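Side-chain contact in annexin (Schistosoma mansoni, PDB 4MDU), which binds acidic phospholipid membranes in a calcium-dependent manner, aggregates liposomes and takes part in reproduction of the worm and its interaction with the host: residues 135-140 against 284-289. Residues are numbered along the deposited sequence; the frame is centred on the assembly and turned at random.
Sequences FTTLWN and LRYAID
The phenolic oxygen of Y286 is gripped from two sources: water 1, which lies 2.5 Å from Y286 OH, a short separation that leaves the donor unassigned, and the NH1 of R319. The same water donates a hydrogen bond of 2.8 Å to the backbone carbonyl T137 O, making a one-water bridge from the ring hydroxyl to the turn that follows helix 128-136. Nonpolar contacts join the segments nearer the backbone of helix 274-288. The methyl T136 CG2 lies 3.8 Å from Y286 CB and touches CG and CD2 as well, the two side chains running past each other in opposite senses. Further out, T137 CG2 approaches obliquely, 4.0 Å from Y286 CE2, and this side chain crosses the tyrosine at nearly a right angle. The carbonyl oxygen T136 O sits over the centre of one ring face, 4.2 Å above its plane. Both threonine hydroxyls are bonded to carbonyls of helix 128-136, T136 OG1 to I132 O and T137 OG1 to I134 O, and it is the methyls that meet Y286. In Y286, CG stands opposite the backbone N (chi1 -172°), a torsion that extends the ring from helix 274-288 across to T136 and T137. R290 makes a cation-pi contact with the ring, and W297 of helix 290-301 packs on both threonines. The contact thus joins the C-terminal end of helix 128-136 and the loop after it to the last turn of helix 274-288, with all three touching residues buried; the side chain of T136 lies about 11 Å from those of D128 and D275, which bind the same calcium ion. Chemically, the interface is methyl-to-aromatic packing with a polar end: arginine and water together satisfy the buried phenol and would tend to limit swinging of the ring.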
ATOM      1  N   PHE B 135       8.559 -12.244   4.024  1.00 22.74           N
ATOM      2  CA  PHE B 135       8.500 -12.735   5.407  1.00 25.62           C
ATOM      3  C   PHE B 135       7.329 -13.667   5.647  1.00 30.76           C
ATOM      4  O   PHE B 135       7.463 -14.684   6.333  1.00 24.58           O
ATOM      5  CB  PHE B 135       8.461 -11.579   6.399  1.00 30.87           C
ATOM      6  CG  PHE B 135       9.750 -10.830   6.480  1.00 25.77           C
ATOM      7  CD1 PHE B 135      10.951 -11.487   6.276  1.00 21.93           C
ATOM      8  CD2 PHE B 135       9.766  -9.472   6.737  1.00 32.39           C
ATOM      9  CE1 PHE B 135      12.162 -10.799   6.343  1.00 28.74           C
ATOM     10  CE2 PHE B 135      10.971  -8.774   6.809  1.00 37.64           C
ATOM     11  CZ  PHE B 135      12.166  -9.436   6.605  1.00 30.02           C
ATOM     12  N   THR B 136       6.174 -13.316   5.090  1.00 27.27           N
ATOM     13  CA  THR B 136       5.006 -14.189   5.161  1.00 25.95           C
ATOM     14  C   THR B 136       5.352 -15.635   4.814  1.00 29.66           C
ATOM     15  O   THR B 136       4.856 -16.566   5.450  1.00 26.66           O
ATOM     16  CB  THR B 136       3.891 -13.693   4.226  1.00 25.31           C
ATOM     17  OG1 THR B 136       3.293 -12.525   4.798  1.00 22.34           O
ATOM     18  CG2 THR B 136       2.839 -14.742   4.053  1.00 18.96           C
ATOM     19  N   THR B 137       6.224 -15.818   3.824  1.00 24.74           N
ATOM     20  CA  THR B 137       6.485 -17.151   3.286  1.00 24.03           C
ATOM     21  C   THR B 137       7.645 -17.909   3.942  1.00 26.68           C
ATOM     22  O   THR B 137       8.010 -18.993   3.488  1.00 28.25           O
ATOM     23  CB  THR B 137       6.758 -17.093   1.770  1.00 23.23           C
ATOM     24  OG1 THR B 137       8.014 -16.435   1.550  1.00 26.61           O
ATOM     25  CG2 THR B 137       5.657 -16.322   1.064  1.00 16.07           C
ATOM     26  N   LEU B 138       8.221 -17.368   5.009  1.00 28.43           N
ATOM     27  CA  LEU B 138       9.354 -18.047   5.640  1.00 30.76           C
ATOM     28  C   LEU B 138       9.001 -18.577   7.016  1.00 25.49           C
ATOM     29  O   LEU B 138       8.544 -17.824   7.883  1.00 25.82           O
ATOM     30  CB  LEU B 138      10.565 -17.114   5.755  1.00 30.73           C
ATOM     31  CG  LEU B 138      11.140 -16.596   4.432  1.00 26.02           C
ATOM     32  CD1 LEU B 138      12.138 -15.473   4.685  1.00 24.18           C
ATOM     33  CD2 LEU B 138      11.782 -17.736   3.637  1.00 22.67           C
ATOM     34  N   TRP B 139       9.231 -19.864   7.235  1.00 25.32           N
ATOM     35  CA  TRP B 139       9.118 -20.369   8.598  1.00 24.81           C
ATOM     36  C   TRP B 139      10.452 -20.227   9.344  1.00 31.00           C
ATOM     37  O   TRP B 139      11.439 -19.727   8.792  1.00 33.00           O
ATOM     38  CB  TRP B 139       8.556 -21.793   8.652  1.00 21.07           C
ATOM     39  CG  TRP B 139       7.597 -21.932   9.796  1.00 29.06           C
ATOM     40  CD1 TRP B 139       7.816 -22.586  10.984  1.00 21.38           C
ATOM     41  CD2 TRP B 139       6.280 -21.356   9.890  1.00 23.25           C
ATOM     42  NE1 TRP B 139       6.710 -22.469  11.793  1.00 22.88           N
ATOM     43  CE2 TRP B 139       5.758 -21.714  11.150  1.00 23.78           C
ATOM     44  CE3 TRP B 139       5.488 -20.589   9.026  1.00 26.64           C
ATOM     45  CZ2 TRP B 139       4.480 -21.336  11.564  1.00 28.34           C
ATOM     46  CZ3 TRP B 139       4.214 -20.212   9.443  1.00 28.23           C
ATOM     47  CH2 TRP B 139       3.727 -20.586  10.703  1.00 30.84           C
ATOM     48  N   ASN B 140      10.471 -20.650  10.601  1.00 29.51           N
ATOM     49  CA  ASN B 140      11.568 -20.317  11.502  1.00 25.00           C
ATOM     50  C   ASN B 140      12.979 -20.555  10.963  1.00 23.21           C
ATOM     51  O   ASN B 140      13.820 -19.647  10.965  1.00 23.16           O
ATOM     52  CB  ASN B 140      11.372 -21.012  12.862  1.00 18.85           C
ATOM     53  CG  ASN B 140      10.173 -20.469  13.618  1.00 26.33           C
ATOM     54  OD1 ASN B 140       9.742 -19.332  13.383  1.00 28.90           O
ATOM     55  ND2 ASN B 140       9.616 -21.280  14.524  1.00 26.50           N
ATOM     56  N   LEU B 284      -2.699 -14.729   7.403  1.00 23.51           N
ATOM     57  CA  LEU B 284      -3.903 -15.551   7.572  1.00 27.31           C
ATOM     58  C   LEU B 284      -4.226 -16.294   6.286  1.00 32.62           C
ATOM     59  O   LEU B 284      -4.506 -17.506   6.300  1.00 33.78           O
ATOM     60  CB  LEU B 284      -5.104 -14.693   7.987  1.00 25.62           C
ATOM     61  CG  LEU B 284      -6.413 -15.451   8.251  1.00 26.20           C
ATOM     62  CD1 LEU B 284      -6.194 -16.637   9.187  1.00 29.47           C
ATOM     63  CD2 LEU B 284      -7.485 -14.496   8.784  1.00 27.38           C
ATOM     64  N   ARG B 285      -4.160 -15.566   5.172  1.00 28.97           N
ATOM     65  CA  ARG B 285      -4.523 -16.134   3.882  1.00 30.05           C
ATOM     66  C   ARG B 285      -3.459 -17.113   3.420  1.00 30.14           C
ATOM     67  O   ARG B 285      -3.761 -18.072   2.711  1.00 24.95           O
ATOM     68  CB  ARG B 285      -4.776 -15.031   2.848  1.00 25.57           C
ATOM     69  CG  ARG B 285      -6.012 -14.171   3.145  1.00 24.37           C
ATOM     70  CD  ARG B 285      -6.353 -13.207   1.964  1.00 29.85           C
ATOM     71  NE  ARG B 285      -6.795 -13.940   0.776  1.00 30.15           N
ATOM     72  CZ  ARG B 285      -6.817 -13.455  -0.465  1.00 29.90           C
ATOM     73  NH1 ARG B 285      -6.417 -12.210  -0.729  1.00 23.23           N
ATOM     74  NH2 ARG B 285      -7.227 -14.232  -1.452  1.00 29.78           N
ATOM     75  N   TYR B 286      -2.214 -16.896   3.846  1.00 25.79           N
ATOM     76  CA  TYR B 286      -1.170 -17.867   3.551  1.00 24.88           C
ATOM     77  C   TYR B 286      -1.573 -19.223   4.122  1.00 24.42           C
ATOM     78  O   TYR B 286      -1.253 -20.289   3.572  1.00 24.29           O
ATOM     79  CB  TYR B 286       0.173 -17.441   4.150  1.00 30.05           C
ATOM     80  CG  TYR B 286       1.293 -18.343   3.694  1.00 25.92           C
ATOM     81  CD1 TYR B 286       1.794 -19.349   4.513  1.00 20.06           C
ATOM     82  CD2 TYR B 286       1.818 -18.215   2.423  1.00 26.34           C
ATOM     83  CE1 TYR B 286       2.820 -20.190   4.066  1.00 26.70           C
ATOM     84  CE2 TYR B 286       2.830 -19.039   1.972  1.00 25.90           C
ATOM     85  CZ  TYR B 286       3.329 -20.021   2.780  1.00 31.26           C
ATOM     86  OH  TYR B 286       4.336 -20.826   2.278  1.00 27.71           O
ATOM     87  N   ALA B 287      -2.269 -19.168   5.248  1.00 25.13           N
ATOM     88  CA  ALA B 287      -2.758 -20.376   5.875  1.00 25.06           C
ATOM     89  C   ALA B 287      -4.056 -20.870   5.236  1.00 28.16           C
ATOM     90  O   ALA B 287      -4.128 -22.017   4.821  1.00 29.21           O
ATOM     91  CB  ALA B 287      -2.939 -20.168   7.366  1.00 21.43           C
ATOM     92  N   ILE B 288      -5.073 -20.017   5.150  1.00 25.99           N
ATOM     93  CA  ILE B 288      -6.423 -20.514   4.842  1.00 34.02           C
ATOM     94  C   ILE B 288      -6.904 -20.294   3.395  1.00 36.77           C
ATOM     95  O   ILE B 288      -7.970 -20.778   3.012  1.00 35.87           O
ATOM     96  CB  ILE B 288      -7.471 -19.931   5.797  1.00 29.92           C
ATOM     97  CG1 ILE B 288      -7.699 -18.451   5.486  1.00 28.93           C
ATOM     98  CG2 ILE B 288      -7.035 -20.108   7.248  1.00 29.41           C
ATOM     99  CD1 ILE B 288      -8.972 -17.878   6.109  1.00 28.29           C
ATOM    100  N   ASP B 289      -6.121 -19.595   2.584  1.00 31.59           N
ATOM    101  CA  ASP B 289      -6.566 -19.265   1.231  1.00 26.61           C
ATOM    102  C   ASP B 289      -5.364 -19.030   0.320  1.00 32.06           C
ATOM    103  O   ASP B 289      -5.345 -18.097  -0.485  1.00 26.96           O
ATOM    104  CB  ASP B 289      -7.471 -18.030   1.288  1.00 26.72           C
ATOM    105  CG  ASP B 289      -8.196 -17.744  -0.043  1.00 34.90           C
ATOM    106  OD1 ASP B 289      -8.396 -18.685  -0.847  1.00 32.08           O
ATOM    107  OD2 ASP B 289      -8.571 -16.571  -0.268  1.00 33.68           O
TER
HETATM  108  O   HOH W   1       6.762 -20.754   1.667  1.00 40.31           O